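Side-chain contacts in fiber protein 2 (Fowl adenovirus 1, PDB 2VTW), which probably forms the short fibre spikes on the adenovirus capsid and attaches the virion to a host-cell receptor through its C-terminal head domain: residues T81-S86 with T154-T159; F169-A174 with G190-T195; L48-D53 with F72-S77; Y33-I38 with L44-Y49. All coordinates share one frame; numbering follows the deposited sequence.

Interaction 1 (T81-S86 with T154-T159). With SO4 (sulfate ion), chain G.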
loop_
_atom_site.group_PDB
_atom_site.type_symbol
_atom_site.label_atom_id
_atom_site.label_comp_id
_atom_site.label_asym_id
_atom_site.label_seq_id
_atom_site.Cartn_x
_atom_site.Cartn_y
_atom_site.Cartn_z
ATOM N N THR A 81 -26.223 11.007 2.389
ATOM C CA THR A 81 -27.662 11.011 2.067
ATOM C C THR A 81 -27.952 10.832 0.576
ATOM O O THR A 81 -28.785 9.998 0.214
ATOM C CB THR A 81 -28.378 12.270 2.660
ATOM O OG1 THR A 81 -27.635 13.453 2.331
ATOM C CG2 THR A 81 -28.443 12.172 4.165
ATOM N N GLN A 82 -27.231 11.541 -0.293
ATOM C CA GLN A 82 -27.501 11.480 -1.742
ATOM C C GLN A 82 -27.058 10.197 -2.457
ATOM O O GLN A 82 -27.668 9.802 -3.460
ATOM C CB GLN A 82 -26.849 12.664 -2.478
ATOM C CG GLN A 82 -27.187 14.066 -1.980
ATOM C CD GLN A 82 -26.490 15.139 -2.811
ATOM O OE1 GLN A 82 -26.749 15.271 -4.012
ATOM N NE2 GLN A 82 -25.590 15.890 -2.190
ATOM N N CYS A 83 -25.977 9.563 -1.995
ATOM C CA CYS A 83 -25.478 8.339 -2.668
ATOM C C CYS A 83 -24.611 7.484 -1.717
ATOM O O CYS A 83 -23.424 7.734 -1.541
ATOM C CB CYS A 83 -24.714 8.722 -3.941
ATOM S SG CYS A 83 -24.382 7.353 -5.002
ATOM N N ASN A 84 -25.246 6.487 -1.103
ATOM C CA ASN A 84 -24.699 5.734 0.019
ATOM C C ASN A 84 -25.228 4.290 0.006
ATOM O O ASN A 84 -25.902 3.872 0.931
ATOM C CB ASN A 84 -25.079 6.432 1.319
ATOM C CG ASN A 84 -24.258 5.965 2.505
ATOM O OD1 ASN A 84 -23.376 5.088 2.377
ATOM N ND2 ASN A 84 -24.504 6.572 3.666
ATOM N N PRO A 85 -24.898 3.520 -1.039
ATOM C CA PRO A 85 -25.457 2.175 -1.258
ATOM C C PRO A 85 -25.305 1.192 -0.088
ATOM O O PRO A 85 -26.145 0.299 0.061
ATOM C CB PRO A 85 -24.674 1.656 -2.465
ATOM C CG PRO A 85 -24.059 2.841 -3.099
ATOM C CD PRO A 85 -23.943 3.905 -2.095
ATOM N N SER A 86 -24.261 1.382 0.720
ATOM C CA SER A 86 -23.881 0.478 1.818
ATOM C C SER A 86 -24.221 1.027 3.188
ATOM O O SER A 86 -24.018 0.352 4.175
ATOM C CB SER A 86 -22.358 0.163 1.756
ATOM O OG SER A 86 -22.076 -0.719 0.672
ATOM N N THR A 154 -15.254 4.717 -8.412
ATOM C CA THR A 154 -16.258 4.384 -9.422
ATOM C C THR A 154 -17.346 5.459 -9.457
ATOM O O THR A 154 -17.782 5.920 -8.405
ATOM C CB THR A 154 -16.968 3.044 -9.056
ATOM O OG1 THR A 154 -15.992 2.013 -8.789
ATOM C CG2 THR A 154 -17.879 2.624 -10.152
ATOM N N PRO A 155 -17.774 5.872 -10.652
ATOM C CA PRO A 155 -18.954 6.769 -10.749
ATOM C C PRO A 155 -20.263 6.013 -10.517
ATOM O O PRO A 155 -20.507 5.030 -11.187
ATOM C CB PRO A 155 -18.901 7.293 -12.188
ATOM C CG PRO A 155 -17.998 6.399 -12.920
ATOM C CD PRO A 155 -17.203 5.556 -11.958
ATOM N N VAL A 156 -21.082 6.474 -9.577
ATOM C CA VAL A 156 -22.345 5.785 -9.259
ATOM C C VAL A 156 -23.553 6.626 -9.737
ATOM O O VAL A 156 -23.716 7.759 -9.308
ATOM C CB VAL A 156 -22.459 5.493 -7.754
ATOM C CG1 VAL A 156 -23.697 4.655 -7.457
ATOM C CG2 VAL A 156 -21.195 4.781 -7.245
ATOM N N LEU A 157 -24.361 6.074 -10.645
ATOM C CA LEU A 157 -25.513 6.810 -11.166
ATOM C C LEU A 157 -26.693 6.620 -10.205
ATOM O O LEU A 157 -27.286 5.540 -10.131
ATOM C CB LEU A 157 -25.859 6.398 -12.598
ATOM C CG LEU A 157 -26.885 7.274 -13.351
ATOM C CD1 LEU A 157 -26.406 8.701 -13.593
ATOM C CD2 LEU A 157 -27.260 6.596 -14.653
ATOM N N ALA A 158 -26.961 7.672 -9.435
ATOM C CA ALA A 158 -28.058 7.719 -8.484
ATOM C C ALA A 158 -29.412 7.801 -9.217
ATOM O O ALA A 158 -29.463 7.984 -10.453
ATOM C CB ALA A 158 -27.880 8.922 -7.572
ATOM N N THR A 159 -30.509 7.676 -8.462
ATOM C CA THR A 159 -31.848 7.749 -9.061
ATOM C C THR A 159 -32.181 9.140 -9.590
ATOM O O THR A 159 -32.973 9.254 -10.520
ATOM C CB THR A 159 -32.956 7.236 -8.111
ATOM O OG1 THR A 159 -32.837 7.881 -6.838
ATOM C CG2 THR A 159 -32.836 5.749 -7.931
HETATM S S SO4 G . -24.784 14.524 1.081
HETATM O O1 SO4 G . -23.733 14.965 0.182
HETATM O O2 SO4 G . -25.854 15.500 1.000
HETATM O O3 SO4 G . -25.320 13.228 0.706
HETATM O O4 SO4 G . -24.267 14.579 2.429
#
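Val156, near the end of strand 147-157, and Ala158, just past it, both point toward the loop 81-86, where Cys83 is the residue that meets Val156. Val156 comes first: its CG1 approaches Cys83 SG at 3.7 Å, and its CB is nearly as close. Cys83 has its sulfur anti to the backbone N (chi1 -167°), which brings SG to Val156. Val156 also packs against Trp75 and Phe115. Leu157 points its CB away from the loop; its side chain touches Val114 and Asn116. Ala158 completes the contact with its methyl, CB lying 4.2 Å from the carbonyl oxygen Gln82 O. No hydrogen bond joins the two segments, but Tyr164 bridges them: it packs on Cys83 and Ala158, and its hydroxyl bonds Gln82 OE1. The other end of that amide turns to a sulfate, probably from the crystallisation liquor, with Gln82 NE2 3.2 Å from sulfate O1. Sulfate O3 is gripped more firmly by consecutive backbone amides, almost straight (175°) from Gln82 N at 2.7 Å and at 2.9 Å from Thr81 N, with a weak bond from Thr81 OG1 besides. The arrangement is that of a connecting loop laid against the end of a strand in the antiparallel β-sandwich of an adenovirus fibre head.

Interaction 2 (F169-A174 with G190-T195); sequences FTFQCA and GPVVHT
This is an apolar contact between the two layers of the β-sandwich, in which Phe169 and Phe171 of strand 163-173 meet Val192 and His194 of strand 185-197. The strand segments do not pair: their axes stay 10.7 Å apart at closest approach and run at 136° to each other, so side chains alone bridge the gap. Phe169 touches two residues. With CG lying beside the backbone N (chi1 -71°), its ring comes up against both Val192 and His194. Val192 CG1 sits at the edge of this ring, near its plane, 4.0 Å from Phe169 CE1. Farther out, Phe169 CZ lies 3.9 Å from His194 CB, so the histidine meets the phenylalanine chiefly through its methylene; the two rings are oblique, with centroids 5.9 Å apart. The second branch of Val192 serves Phe171, CG2 approaching Phe171 CE1 at 4.1 Å. One valine thus gives one methyl to each of two phenylalanines. Met151 of strand 147-157 packs on Phe169, Val192 and His194, while the Phe171 ring stacks on Phe72. The opposite face of strand 185-197 belongs to the trimer: Val193 packs on Thr195 of the second subunit and Thr195 on Val193 of the third. No hydrogen bond or charge pair crosses between the segments, which implies that cohesion here comes from the burial of hydrocarbon and from the fit of methyls against rings.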
loop_
_atom_site.group_PDB
_atom_site.type_symbol
_atom_site.label_atom_id
_atom_site.label_comp_id
_atom_site.label_asym_id
_atom_site.label_seq_id
_atom_site.Cartn_x
_atom_site.Cartn_y
_atom_site.Cartn_z
ATOM N N PHE A 169 -15.089 -1.485 -2.738
ATOM C CA PHE A 169 -14.175 -2.507 -2.212
ATOM C C PHE A 169 -14.834 -3.844 -2.441
ATOM O O PHE A 169 -15.873 -4.105 -1.848
ATOM C CB PHE A 169 -13.972 -2.358 -0.714
ATOM C CG PHE A 169 -13.170 -1.161 -0.299
ATOM C CD1 PHE A 169 -11.885 -1.303 0.170
ATOM C CD2 PHE A 169 -13.729 0.104 -0.311
ATOM C CE1 PHE A 169 -11.151 -0.217 0.582
ATOM C CE2 PHE A 169 -12.985 1.222 0.101
ATOM C CZ PHE A 169 -11.705 1.071 0.537
ATOM N N THR A 170 -14.276 -4.685 -3.305
ATOM C CA THR A 170 -14.819 -6.031 -3.490
ATOM C C THR A 170 -13.884 -7.053 -2.852
ATOM O O THR A 170 -12.708 -7.177 -3.237
ATOM C CB THR A 170 -15.164 -6.371 -4.945
ATOM O OG1 THR A 170 -16.130 -5.436 -5.463
ATOM C CG2 THR A 170 -15.754 -7.774 -5.050
ATOM N N PHE A 171 -14.431 -7.757 -1.864
ATOM C CA PHE A 171 -13.721 -8.770 -1.087
ATOM C C PHE A 171 -13.872 -10.093 -1.786
ATOM O O PHE A 171 -14.984 -10.565 -1.978
ATOM C CB PHE A 171 -14.284 -8.825 0.327
ATOM C CG PHE A 171 -14.066 -7.553 1.100
ATOM C CD1 PHE A 171 -13.092 -7.480 2.071
ATOM C CD2 PHE A 171 -14.834 -6.419 0.851
ATOM C CE1 PHE A 171 -12.863 -6.305 2.781
ATOM C CE2 PHE A 171 -14.617 -5.228 1.557
ATOM C CZ PHE A 171 -13.648 -5.168 2.521
ATOM N N GLN A 172 -12.751 -10.688 -2.176
ATOM C CA GLN A 172 -12.750 -11.884 -2.982
ATOM C C GLN A 172 -12.203 -13.059 -2.156
ATOM O O GLN A 172 -10.974 -13.228 -2.028
ATOM C CB GLN A 172 -11.929 -11.643 -4.237
ATOM C CG GLN A 172 -12.283 -10.296 -4.917
ATOM C CD GLN A 172 -11.593 -10.071 -6.234
ATOM O OE1 GLN A 172 -12.065 -9.282 -7.062
ATOM N NE2 GLN A 172 -10.479 -10.771 -6.464
ATOM N N CYS A 173 -13.132 -13.837 -1.584
ATOM C CA CYS A 173 -12.804 -15.006 -0.740
ATOM C C CYS A 173 -12.244 -16.157 -1.558
ATOM O O CYS A 173 -12.750 -16.461 -2.655
ATOM C CB CYS A 173 -14.040 -15.510 0.004
ATOM S SG CYS A 173 -14.725 -14.393 1.221
ATOM N N ALA A 174 -11.210 -16.811 -1.030
ATOM C CA ALA A 174 -10.607 -17.975 -1.719
ATOM C C ALA A 174 -11.560 -19.174 -1.733
ATOM O O ALA A 174 -11.557 -19.952 -2.702
ATOM C CB ALA A 174 -9.269 -18.358 -1.082
ATOM N N GLY A 190 -9.135 -6.835 8.032
ATOM C CA GLY A 190 -8.555 -5.499 8.008
ATOM C C GLY A 190 -7.301 -5.386 8.844
ATOM O O GLY A 190 -6.852 -6.374 9.437
ATOM N N PRO A 191 -6.740 -4.169 8.924
ATOM C CA PRO A 191 -7.228 -2.971 8.214
ATOM C C PRO A 191 -6.928 -3.035 6.719
ATOM O O PRO A 191 -5.815 -3.396 6.322
ATOM C CB PRO A 191 -6.465 -1.819 8.875
ATOM C CG PRO A 191 -5.242 -2.442 9.466
ATOM C CD PRO A 191 -5.553 -3.892 9.736
ATOM N N VAL A 192 -7.943 -2.770 5.901
ATOM C CA VAL A 192 -7.774 -2.697 4.461
ATOM C C VAL A 192 -7.506 -1.240 4.144
ATOM O O VAL A 192 -8.383 -0.405 4.391
ATOM C CB VAL A 192 -9.020 -3.170 3.747
ATOM C CG1 VAL A 192 -8.865 -3.015 2.225
ATOM C CG2 VAL A 192 -9.341 -4.631 4.143
ATOM N N VAL A 193 -6.308 -0.915 3.638
ATOM C CA VAL A 193 -5.925 0.484 3.468
ATOM C C VAL A 193 -5.843 0.781 1.984
ATOM O O VAL A 193 -5.215 0.034 1.211
ATOM C CB VAL A 193 -4.639 0.887 4.228
ATOM C CG1 VAL A 193 -4.318 2.332 4.017
ATOM C CG2 VAL A 193 -4.748 0.605 5.738
ATOM N N HIS A 194 -6.548 1.841 1.581
ATOM C CA HIS A 194 -6.606 2.294 0.198
ATOM C C HIS A 194 -6.130 3.714 0.139
ATOM O O HIS A 194 -6.484 4.502 1.000
ATOM C CB HIS A 194 -8.044 2.251 -0.305
ATOM C CG HIS A 194 -8.193 2.682 -1.722
ATOM N ND1 HIS A 194 -8.879 3.820 -2.077
ATOM C CD2 HIS A 194 -7.702 2.161 -2.873
ATOM C CE1 HIS A 194 -8.848 3.953 -3.388
ATOM N NE2 HIS A 194 -8.136 2.965 -3.895
ATOM N N THR A 195 -5.328 4.048 -0.877
ATOM C CA THR A 195 -4.944 5.428 -1.133
ATOM C C THR A 195 -5.360 5.837 -2.554
ATOM O O THR A 195 -5.246 5.074 -3.524
ATOM C CB THR A 195 -3.424 5.675 -0.894
ATOM O OG1 THR A 195 -3.087 5.351 0.448
ATOM C CG2 THR A 195 -3.036 7.134 -1.126
#

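Interaction 3 (L48-D53 with F72-S77); sequences LYVKVD and FTVWVS
Leu48, Val50, Phe72 and Val74 meet in the core of the β-sandwich that forms the fibre head, where strand 43-53 faces strand 71-76 from the opposing layer. The segment axes come no nearer than 10.5 Å, too far for backbone bonds, and their directions differ by 136°. Aliphatic contacts form the larger group. Val74 uses both branches: its CG2 lies 4.2 Å from Val50 CG2, and its CG1 is 4.3 Å from Leu48 CD2, so this one valine sits against two successive inward-pointing residues of the facing strand. Phe21 of strand 4-23 packs on both Val50 and Val74 and lines the same part of the core. Polar groups contribute nothing directly; the buried Thr73 hydroxyl is bonded instead to Tyr124 O and to the Thr170 hydroxyl on the neighbouring strand of its own layer. The aromatic contact is between Val50 and Phe72. Phe72 CG takes the crowded position between backbone N and carbonyl carbon (chi1 72°), which brings the CE1 edge of the ring to Val50, and the same ring makes an edge-to-face contact with Phe29. Val50 has CG2 turned to Val74, and its other methyl, CG1, stands at the rim of the Phe72 ring, close to the ring plane and 4.2 Å from Phe72 CE1.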
loop_
_atom_site.group_PDB
_atom_site.type_symbol
_atom_site.label_atom_id
_atom_site.label_comp_id
_atom_site.label_asym_id
_atom_site.label_seq_id
_atom_site.Cartn_x
_atom_site.Cartn_y
_atom_site.Cartn_z
ATOM N N LEU A 48 -10.203 0.610 6.434
ATOM C CA LEU A 48 -11.486 -0.065 6.571
ATOM C C LEU A 48 -11.384 -1.473 7.218
ATOM O O LEU A 48 -10.711 -2.345 6.683
ATOM C CB LEU A 48 -12.136 -0.205 5.187
ATOM C CG LEU A 48 -13.496 -0.894 5.134
ATOM C CD1 LEU A 48 -14.529 0.013 5.838
ATOM C CD2 LEU A 48 -13.928 -1.233 3.711
ATOM N N TYR A 49 -12.051 -1.692 8.349
ATOM C CA TYR A 49 -12.292 -3.047 8.855
ATOM C C TYR A 49 -13.736 -3.481 8.547
ATOM O O TYR A 49 -14.664 -2.660 8.611
ATOM C CB TYR A 49 -12.107 -3.130 10.351
ATOM C CG TYR A 49 -10.733 -2.836 10.914
ATOM C CD1 TYR A 49 -9.787 -3.864 11.102
ATOM C CD2 TYR A 49 -10.402 -1.566 11.320
ATOM C CE1 TYR A 49 -8.550 -3.595 11.663
ATOM C CE2 TYR A 49 -9.192 -1.296 11.857
ATOM C CZ TYR A 49 -8.262 -2.302 12.029
ATOM O OH TYR A 49 -7.044 -1.956 12.593
ATOM N N VAL A 50 -13.929 -4.756 8.213
ATOM C CA VAL A 50 -15.262 -5.340 7.975
ATOM C C VAL A 50 -15.393 -6.630 8.803
ATOM O O VAL A 50 -14.459 -7.450 8.837
ATOM C CB VAL A 50 -15.505 -5.656 6.461
ATOM C CG1 VAL A 50 -16.744 -6.553 6.249
ATOM C CG2 VAL A 50 -15.673 -4.375 5.655
ATOM N N LYS A 51 -16.535 -6.816 9.472
ATOM C CA LYS A 51 -16.847 -8.116 10.137
ATOM C C LYS A 51 -18.276 -8.583 9.792
ATOM O O LYS A 51 -19.209 -7.783 9.803
ATOM C CB LYS A 51 -16.612 -8.023 11.646
ATOM C CG LYS A 51 -16.711 -9.356 12.385
ATOM C CD LYS A 51 -16.520 -9.148 13.875
ATOM C CE LYS A 51 -16.685 -10.441 14.652
ATOM N NZ LYS A 51 -16.197 -10.193 16.031
ATOM N N VAL A 52 -18.421 -9.862 9.428
ATOM C CA VAL A 52 -19.707 -10.464 9.118
ATOM C C VAL A 52 -19.935 -11.662 10.069
ATOM O O VAL A 52 -19.093 -12.559 10.154
ATOM C CB VAL A 52 -19.781 -10.929 7.650
ATOM C CG1 VAL A 52 -21.215 -11.299 7.266
ATOM C CG2 VAL A 52 -19.244 -9.845 6.715
ATOM N N ASP A 53 -21.049 -11.629 10.805
ATOM C CA ASP A 53 -21.447 -12.654 11.793
ATOM C C ASP A 53 -22.674 -13.334 11.175
ATOM O O ASP A 53 -23.643 -12.656 10.816
ATOM C CB ASP A 53 -21.763 -11.966 13.129
ATOM C CG ASP A 53 -22.058 -12.948 14.294
ATOM O OD1 ASP A 53 -22.675 -14.021 14.094
ATOM O OD2 ASP A 53 -21.697 -12.603 15.444
ATOM N N PHE A 72 -17.926 -10.194 -2.283
ATOM C CA PHE A 72 -18.898 -9.219 -1.818
ATOM C C PHE A 72 -18.329 -7.810 -1.824
ATOM O O PHE A 72 -17.106 -7.619 -1.671
ATOM C CB PHE A 72 -19.473 -9.596 -0.451
ATOM C CG PHE A 72 -18.530 -9.446 0.707
ATOM C CD1 PHE A 72 -18.392 -8.234 1.353
ATOM C CD2 PHE A 72 -17.835 -10.550 1.200
ATOM C CE1 PHE A 72 -17.555 -8.092 2.428
ATOM C CE2 PHE A 72 -16.990 -10.425 2.287
ATOM C CZ PHE A 72 -16.855 -9.201 2.911
ATOM N N THR A 73 -19.214 -6.825 -1.992
ATOM C CA THR A 73 -18.799 -5.432 -2.187
ATOM C C THR A 73 -19.284 -4.558 -1.054
ATOM O O THR A 73 -20.427 -4.690 -0.581
ATOM C CB THR A 73 -19.305 -4.889 -3.534
ATOM O OG1 THR A 73 -18.802 -5.713 -4.586
ATOM C CG2 THR A 73 -18.900 -3.418 -3.766
ATOM N N VAL A 74 -18.397 -3.681 -0.615
ATOM C CA VAL A 74 -18.698 -2.608 0.307
ATOM C C VAL A 74 -18.385 -1.267 -0.415
ATOM O O VAL A 74 -17.324 -1.105 -1.034
ATOM C CB VAL A 74 -17.862 -2.733 1.602
ATOM C CG1 VAL A 74 -18.064 -1.503 2.531
ATOM C CG2 VAL A 74 -18.246 -4.007 2.327
ATOM N N TRP A 75 -19.342 -0.340 -0.367
ATOM C CA TRP A 75 -19.193 1.008 -0.916
ATOM C C TRP A 75 -18.825 1.990 0.169
ATOM O O TRP A 75 -19.546 2.113 1.149
ATOM C CB TRP A 75 -20.510 1.452 -1.578
ATOM C CG TRP A 75 -20.713 0.813 -2.887
ATOM C CD1 TRP A 75 -21.446 -0.291 -3.148
ATOM C CD2 TRP A 75 -20.142 1.230 -4.138
ATOM N NE1 TRP A 75 -21.370 -0.597 -4.484
ATOM C CE2 TRP A 75 -20.568 0.321 -5.110
ATOM C CE3 TRP A 75 -19.285 2.263 -4.516
ATOM C CZ2 TRP A 75 -20.197 0.436 -6.445
ATOM C CZ3 TRP A 75 -18.920 2.375 -5.830
ATOM C CH2 TRP A 75 -19.376 1.480 -6.783
ATOM N N VAL A 76 -17.693 2.677 0.034
ATOM C CA VAL A 76 -17.395 3.808 0.929
ATOM C C VAL A 76 -17.821 5.098 0.230
ATOM O O VAL A 76 -17.449 5.341 -0.943
ATOM C CB VAL A 76 -15.922 3.884 1.357
ATOM C CG1 VAL A 76 -15.627 5.182 2.091
ATOM C CG2 VAL A 76 -15.592 2.692 2.239
ATOM N N SER A 77 -18.593 5.909 0.958
ATOM C CA SER A 77 -19.250 7.096 0.403
ATOM C C SER A 77 -18.982 8.268 1.288
ATOM O O SER A 77 -18.866 8.104 2.494
ATOM C CB SER A 77 -20.755 6.867 0.267
ATOM O OG SER A 77 -21.411 8.008 -0.271
#

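Interaction 4 (Y33-I38 with L44-Y49)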
loop_
_atom_site.group_PDB
_atom_site.type_symbol
_atom_site.label_atom_id
_atom_site.label_comp_id
_atom_site.label_asym_id
_atom_site.label_seq_id
_atom_site.Cartn_x
_atom_site.Cartn_y
_atom_site.Cartn_z
ATOM N N TYR A 33 -18.589 -2.471 10.460
ATOM C CA TYR A 33 -17.425 -1.894 9.799
ATOM C C TYR A 33 -16.839 -0.832 10.695
ATOM O O TYR A 33 -17.521 -0.283 11.572
ATOM C CB TYR A 33 -17.788 -1.315 8.420
ATOM C CG TYR A 33 -18.637 -0.074 8.541
ATOM C CD1 TYR A 33 -18.043 1.160 8.751
ATOM C CD2 TYR A 33 -20.033 -0.147 8.537
ATOM C CE1 TYR A 33 -18.800 2.312 8.919
ATOM C CE2 TYR A 33 -20.822 1.027 8.721
ATOM C CZ TYR A 33 -20.181 2.243 8.903
ATOM O OH TYR A 33 -20.877 3.408 9.090
ATOM N N PHE A 34 -15.556 -0.555 10.493
ATOM C CA PHE A 34 -14.961 0.620 11.045
ATOM C C PHE A 34 -14.129 1.282 9.946
ATOM O O PHE A 34 -13.228 0.655 9.366
ATOM C CB PHE A 34 -14.140 0.260 12.258
ATOM C CG PHE A 34 -13.795 1.433 13.112
ATOM C CD1 PHE A 34 -14.774 2.340 13.512
ATOM C CD2 PHE A 34 -12.506 1.651 13.528
ATOM C CE1 PHE A 34 -14.472 3.419 14.300
ATOM C CE2 PHE A 34 -12.200 2.753 14.322
ATOM C CZ PHE A 34 -13.200 3.637 14.692
ATOM N N LEU A 35 -14.462 2.544 9.670
ATOM C CA LEU A 35 -13.928 3.336 8.552
ATOM C C LEU A 35 -13.219 4.554 9.117
ATOM O O LEU A 35 -13.813 5.328 9.874
ATOM C CB LEU A 35 -15.088 3.792 7.664
ATOM C CG LEU A 35 -14.801 4.799 6.545
ATOM C CD1 LEU A 35 -13.776 4.178 5.558
ATOM C CD2 LEU A 35 -16.113 5.200 5.816
ATOM N N GLN A 36 -11.936 4.709 8.810
ATOM C CA GLN A 36 -11.154 5.852 9.272
ATOM C C GLN A 36 -10.426 6.379 8.052
ATOM O O GLN A 36 -9.622 5.647 7.453
ATOM C CB GLN A 36 -10.161 5.424 10.346
ATOM C CG GLN A 36 -10.831 5.011 11.684
ATOM C CD GLN A 36 -9.884 4.351 12.649
ATOM O OE1 GLN A 36 -9.593 3.168 12.501
ATOM N NE2 GLN A 36 -9.384 5.104 13.635
ATOM N N GLN A 37 -10.756 7.605 7.643
ATOM C CA GLN A 37 -10.135 8.266 6.472
ATOM C C GLN A 37 -9.400 9.540 6.869
ATOM O O GLN A 37 -9.790 10.221 7.830
ATOM C CB GLN A 37 -11.187 8.619 5.451
ATOM C CG GLN A 37 -11.948 7.425 4.926
ATOM C CD GLN A 37 -13.055 7.800 3.993
ATOM O OE1 GLN A 37 -14.051 8.387 4.413
ATOM N NE2 GLN A 37 -12.913 7.444 2.713
ATOM N N ILE A 38 -8.321 9.847 6.154
ATOM C CA ILE A 38 -7.643 11.129 6.281
ATOM C C ILE A 38 -7.471 11.735 4.876
ATOM O O ILE A 38 -7.315 10.997 3.884
ATOM C CB ILE A 38 -6.280 11.061 7.078
ATOM C CG1 ILE A 38 -5.261 10.206 6.354
ATOM C CG2 ILE A 38 -6.501 10.560 8.590
ATOM C CD1 ILE A 38 -3.772 10.490 6.704
ATOM N N LEU A 44 -6.316 11.023 -0.447
ATOM C CA LEU A 44 -7.220 10.324 0.434
ATOM C C LEU A 44 -6.680 8.951 0.830
ATOM O O LEU A 44 -6.458 8.099 -0.026
ATOM C CB LEU A 44 -8.567 10.137 -0.281
ATOM C CG LEU A 44 -9.743 9.614 0.550
ATOM C CD1 LEU A 44 -10.150 10.652 1.687
ATOM C CD2 LEU A 44 -10.893 9.291 -0.380
ATOM N N THR A 45 -6.517 8.740 2.132
ATOM C CA THR A 45 -6.154 7.426 2.695
ATOM C C THR A 45 -7.347 6.937 3.510
ATOM O O THR A 45 -7.814 7.650 4.387
ATOM C CB THR A 45 -4.928 7.506 3.624
ATOM O OG1 THR A 45 -3.785 7.925 2.885
ATOM C CG2 THR A 45 -4.639 6.149 4.251
ATOM N N THR A 46 -7.821 5.743 3.172
ATOM C CA THR A 46 -8.971 5.104 3.746
ATOM C C THR A 46 -8.556 3.792 4.428
ATOM O O THR A 46 -8.036 2.888 3.772
ATOM C CB THR A 46 -10.001 4.789 2.627
ATOM O OG1 THR A 46 -10.512 6.020 2.086
ATOM C CG2 THR A 46 -11.165 3.903 3.135
ATOM N N SER A 47 -8.793 3.688 5.730
ATOM C CA SER A 47 -8.620 2.433 6.481
ATOM C C SER A 47 -9.983 1.860 6.833
ATOM O O SER A 47 -10.818 2.542 7.440
ATOM C CB SER A 47 -7.800 2.659 7.747
ATOM O OG SER A 47 -7.787 1.488 8.554
ATOM N N LEU A 48 -10.203 0.610 6.434
ATOM C CA LEU A 48 -11.486 -0.065 6.571
ATOM C C LEU A 48 -11.384 -1.473 7.218
ATOM O O LEU A 48 -10.711 -2.345 6.683
ATOM C CB LEU A 48 -12.136 -0.205 5.187
ATOM C CG LEU A 48 -13.496 -0.894 5.134
ATOM C CD1 LEU A 48 -14.529 0.013 5.838
ATOM C CD2 LEU A 48 -13.928 -1.233 3.711
ATOM N N TYR A 49 -12.051 -1.692 8.349
ATOM C CA TYR A 49 -12.292 -3.047 8.855
ATOM C C TYR A 49 -13.736 -3.481 8.547
ATOM O O TYR A 49 -14.664 -2.660 8.611
ATOM C CB TYR A 49 -12.107 -3.130 10.351
ATOM C CG TYR A 49 -10.733 -2.836 10.914
ATOM C CD1 TYR A 49 -9.787 -3.864 11.102
ATOM C CD2 TYR A 49 -10.402 -1.566 11.320
ATOM C CE1 TYR A 49 -8.550 -3.595 11.663
ATOM C CE2 TYR A 49 -9.192 -1.296 11.857
ATOM C CZ TYR A 49 -8.262 -2.302 12.029
ATOM O OH TYR A 49 -7.044 -1.956 12.593
HETATM O O HOH W 1 -9.963 1.645 10.233
#
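A β-hairpin, strands 28-40 and 43-53, brings Gln37 beside Thr46 and Phe34 beside Tyr49 in plain antiparallel register. Three hydrogen-bonded pairs, Phe34 with Tyr49, Gln36 with Ser47 and Ile38 with Thr45, supply six backbone bonds; Ser47 N to Gln36 O, at 2.7 Å, is the shortest. Between them, Leu35 with Leu48 and Gln37 with Thr46 form the non-hydrogen-bonded pairs. The Gln37 and Thr46 side chains lie side by side, and Gln37 NE2 bonds Thr46 OG1 at 2.9 Å. The bond is nearly straight (173°) and lies in the amide plane, which helps to set the rotation of this buried amide. Thr46 places CG2 anti to its nitrogen (chi1 -66° for OG1), leaving that methyl 3.6 Å from Leu35 CD1. This face looks into the core of the β-sandwich, where Phe169 of the other layer packs on Thr46 and Leu48. The opposite face carries Phe34, Gln36, Ile38, Thr45, Ser47 and Tyr49, and part of it meets the second subunit, whose Pro197 rests on Gln36 and Ser47. A water there donates to Gln36 OE1 at 2.8 Å and also bonds Ser47 OG, tying the two side chains together. Farther along, Tyr49 CD2 stands at the edge of the Phe34 ring, 4.3 Å from Phe34 CB. On this face Ile38 CG1 also lies 3.9 Å from Thr45 CB.

In the fold
From the N terminus, interaction 4 comes first and closes the short hairpin turn between residues 38 and 44. Interaction 3 starts on the same strand, sharing Leu48 and Tyr49, and closes the excursion through helix 64-67 that carries the chain into the facing layer. Interaction 1 then spans the long stretch from 86 to 154, and interaction 2 closes residues 174 to 190. None nests within another. Backbone pairing joins 72-77 to 169-174 and strand 43-53 to strand 185-197, so interactions 2 and 3 bridge the same two layers, their centres 8 Å apart. Interaction 1 lies about 16 Å from interaction 3, between centres, and meets it through Trp75, which touches Thr154, Val156 and Ser86.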